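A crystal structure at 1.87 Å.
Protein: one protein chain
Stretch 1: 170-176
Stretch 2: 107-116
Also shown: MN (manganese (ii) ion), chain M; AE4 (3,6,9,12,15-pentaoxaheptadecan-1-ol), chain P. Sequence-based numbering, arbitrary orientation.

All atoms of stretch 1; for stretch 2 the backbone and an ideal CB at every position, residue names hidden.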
# COMPACT_ATOMS: atom_id res chain seq x y z
N VAL A 170 -24.54 4.09 9.73
CA VAL A 170 -24.91 3.41 8.49
C VAL A 170 -23.64 3.00 7.73
O VAL A 170 -22.68 3.79 7.60
CB VAL A 170 -25.86 4.24 7.60
CG1 VAL A 170 -25.31 5.62 7.32
CG2 VAL A 170 -26.14 3.54 6.27
N GLY A 171 -23.62 1.77 7.26
CA GLY A 171 -22.50 1.25 6.46
C GLY A 171 -22.93 0.91 5.05
O GLY A 171 -24.03 0.36 4.86
N GLY A 172 -22.08 1.23 4.08
CA GLY A 172 -22.26 0.82 2.68
C GLY A 172 -21.00 0.20 2.10
O GLY A 172 -19.89 0.71 2.33
N VAL A 173 -21.15 -0.93 1.41
CA VAL A 173 -20.02 -1.67 0.81
C VAL A 173 -20.22 -1.86 -0.68
O VAL A 173 -21.36 -2.10 -1.13
CB VAL A 173 -19.79 -3.02 1.51
CG1 VAL A 173 -21.04 -3.91 1.44
CG2 VAL A 173 -18.58 -3.77 0.92
N THR A 174 -19.14 -1.73 -1.46
CA THR A 174 -19.10 -2.16 -2.87
C THR A 174 -17.87 -3.04 -3.10
O THR A 174 -16.76 -2.71 -2.62
CB THR A 174 -18.96 -0.99 -3.87
OG1 THR A 174 -17.82 -0.20 -3.53
CG2 THR A 174 -20.18 -0.09 -3.88
N HIS A 175 -18.03 -4.12 -3.84
CA HIS A 175 -16.87 -4.85 -4.39
C HIS A 175 -16.28 -4.05 -5.56
O HIS A 175 -16.96 -3.88 -6.56
CB HIS A 175 -17.25 -6.26 -4.88
CG HIS A 175 -16.10 -6.97 -5.52
ND1 HIS A 175 -15.36 -7.94 -4.88
CD2 HIS A 175 -15.48 -6.76 -6.72
CE1 HIS A 175 -14.36 -8.32 -5.66
NE2 HIS A 175 -14.41 -7.63 -6.79
N VAL A 176 -15.03 -3.57 -5.41
CA VAL A 176 -14.34 -2.81 -6.50
C VAL A 176 -13.47 -3.74 -7.35
O VAL A 176 -13.07 -4.84 -6.89
CB VAL A 176 -13.50 -1.62 -5.96
CG1 VAL A 176 -14.37 -0.71 -5.09
CG2 VAL A 176 -12.25 -2.10 -5.17
N UNK A 107 -28.18 -8.51 -1.21
CA UNK A 107 -26.89 -8.34 -1.89
C UNK A 107 -25.77 -9.04 -1.11
O UNK A 107 -25.96 -10.15 -0.63
CB UNK A 107 -26.57 -6.85 -2.06
N UNK A 108 -24.60 -8.38 -0.98
CA UNK A 108 -23.42 -9.02 -0.36
C UNK A 108 -23.44 -8.86 1.16
O UNK A 108 -22.60 -8.10 1.76
CB UNK A 108 -22.13 -8.42 -0.93
N UNK A 109 -24.34 -9.60 1.79
CA UNK A 109 -24.70 -9.34 3.18
C UNK A 109 -23.75 -9.94 4.20
O UNK A 109 -23.95 -9.75 5.38
CB UNK A 109 -26.11 -9.87 3.45
N UNK A 110 -22.68 -10.61 3.76
CA UNK A 110 -21.56 -10.95 4.68
C UNK A 110 -21.04 -9.69 5.37
O UNK A 110 -20.53 -9.74 6.49
CB UNK A 110 -20.42 -11.64 3.92
N UNK A 111 -21.19 -8.53 4.71
CA UNK A 111 -20.70 -7.27 5.25
C UNK A 111 -21.56 -6.64 6.33
O UNK A 111 -21.14 -5.66 6.97
CB UNK A 111 -20.54 -6.27 4.11
N UNK A 112 -22.73 -7.21 6.59
CA UNK A 112 -23.50 -6.87 7.80
C UNK A 112 -22.56 -7.08 9.01
O UNK A 112 -22.37 -6.17 9.83
CB UNK A 112 -24.76 -7.72 7.92
N UNK A 113 -21.91 -8.26 9.06
CA UNK A 113 -20.95 -8.59 10.12
C UNK A 113 -19.63 -7.85 10.04
O UNK A 113 -19.15 -7.36 11.06
CB UNK A 113 -20.67 -10.09 10.10
N UNK A 114 -19.02 -7.76 8.84
CA UNK A 114 -17.69 -7.08 8.71
C UNK A 114 -17.75 -5.59 9.07
O UNK A 114 -16.88 -5.09 9.79
CB UNK A 114 -17.16 -7.22 7.28
N UNK A 115 -18.76 -4.88 8.62
CA UNK A 115 -18.87 -3.41 8.88
C UNK A 115 -19.20 -3.14 10.37
O UNK A 115 -18.68 -2.19 10.97
CB UNK A 115 -19.95 -2.79 7.99
N UNK A 116 -20.02 -4.02 10.97
CA UNK A 116 -20.27 -3.92 12.42
C UNK A 116 -19.01 -4.17 13.26
O UNK A 116 -18.76 -3.47 14.27
CB UNK A 116 -21.36 -4.92 12.83
MN MN M . -15.58 -8.75 -2.74
C2 AE4 P . -20.57 -17.20 25.77
C3 AE4 P . -20.24 -15.71 25.91
O4 AE4 P . -21.36 -14.94 25.48
C5 AE4 P . -21.40 -13.58 25.95
C6 AE4 P . -22.14 -12.68 24.95
O7 AE4 P . -21.26 -11.78 24.27
C8 AE4 P . -20.42 -12.44 23.30
C9 AE4 P . -19.47 -11.42 22.69
C11 AE4 P . -19.69 -11.64 20.30
O10 AE4 P . -20.05 -10.92 21.48
C12 AE4 P . -20.95 -11.87 19.47
O13 AE4 P . -21.21 -10.75 18.63
C14 AE4 P . -21.95 -11.11 17.48
C15 AE4 P . -22.38 -9.86 16.72
O16 AE4 P . -21.23 -9.32 16.07
C17 AE4 P . -21.10 -9.66 14.69
C18 AE4 P . -19.94 -8.86 14.12
O19 AE4 P . -20.19 -7.44 14.31

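Position 107 lies beyond the reach of stretch 1, so its backbone is the better guide: a phi of 100° with a psi of -137° is strained for any residue with a CB. Glycine is favoured, and Gly107 is found.

At position 108 the CA-to-CB bond points toward the strand, and the ideal CB stands 5.2 Å from Val173 CG1. That gap leaves room for a side chain of some length, and the surface offered is a valine methyl group, so leucine, isoleucine or methionine would suit. The residue is Ile108, whose CD1 lies 4.1 Å from Val173 CG1 and 4.2 Å from the backbone atom His175 N, in the residue whose ND1 binds the manganese ion.

Position 109 points away and position 110 is out of reach; stretch 1 restricts neither. They are Ile109 and Ile110.

Position 111 is in the helix and directed toward the strand, its ideal CB just 3.6 Å from Val173 CG1. With contact already made at CB, a small residue would fit, or a larger one whose chain turns beside the valine, such as a flat ring. The residue is His111, with chi1 at -61° (m). Its CB packs 3.6 Å from Val173 CG1, while Val173 CG2 sits over one ring face, 3.9 Å from the ring centroid and 11° off the normal, a CH-pi contact. A hydrogen bond of 2.8 Å between His111 ND1 and OG1 of residue 114 helps to hold the ring, and NE2 is bonded elsewhere in the structure.

Position 112 points away and 113 is out of reach, so many residues would serve. They are Val112 and Gly113; Gly113 O accepts a weak hydrogen bond from AE4 O19 at 3.4 Å. Position 114, also out of reach, lies three residues after His111, about one helical turn on. Stretch 1 sets no limit here, so many residues would do, and a short polar one could reach back to the His111 ring; it is Thr114, partner of that ring.

Position 115 again faces the strand, but its ideal CB is 5.0 Å from Gly171 CA. Gly171 has no side chain on this face, which leaves backbone open to a long, flexible apolar chain. Met115 occupies this space, with SD 3.6 Å from both Gly171 C and Gly172 N and 4.1 Å from Val173 CB. The fit depends on Gly171, since an ideal CB there would lie 2.9 Å from Met115 SD, a clash.

Position 116 does not reach the strand, but its ideal CB would be crowded by AE4 O19 at 3.1 Å. With this ligand in place glycine is the best fit, and Gly116 is found.

Stretch 2 107-116: GIIIHVGTMG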
# COMPACT_ATOMS: atom_id res chain seq x y z
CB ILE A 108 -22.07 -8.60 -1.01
CG1 ILE A 108 -21.91 -7.08 -1.18
CG2 ILE A 108 -21.94 -9.31 -2.38
CD1 ILE A 108 -20.50 -6.64 -1.54
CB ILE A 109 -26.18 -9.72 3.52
CG1 ILE A 109 -26.43 -11.22 3.43
CG2 ILE A 109 -27.15 -8.91 2.66
CD1 ILE A 109 -27.82 -11.62 3.88
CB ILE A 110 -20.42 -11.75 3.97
CG1 ILE A 110 -19.53 -12.48 4.99
CG2 ILE A 110 -19.58 -10.83 3.06
CD1 ILE A 110 -18.65 -13.53 4.37
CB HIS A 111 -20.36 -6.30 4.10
CG HIS A 111 -19.30 -6.84 3.20
ND1 HIS A 111 -17.97 -6.88 3.56
CD2 HIS A 111 -19.38 -7.44 1.99
CE1 HIS A 111 -17.28 -7.46 2.60
NE2 HIS A 111 -18.11 -7.80 1.63
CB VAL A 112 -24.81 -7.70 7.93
CG1 VAL A 112 -25.44 -7.54 9.29
CG2 VAL A 112 -25.81 -7.34 6.83
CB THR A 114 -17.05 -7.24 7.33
OG1 THR A 114 -17.83 -6.54 6.37
CG2 THR A 114 -16.95 -8.68 6.93
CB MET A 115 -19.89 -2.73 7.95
CG MET A 115 -19.43 -2.67 6.49
SD MET A 115 -20.53 -1.78 5.32
CE MET A 115 -22.01 -2.74 5.37
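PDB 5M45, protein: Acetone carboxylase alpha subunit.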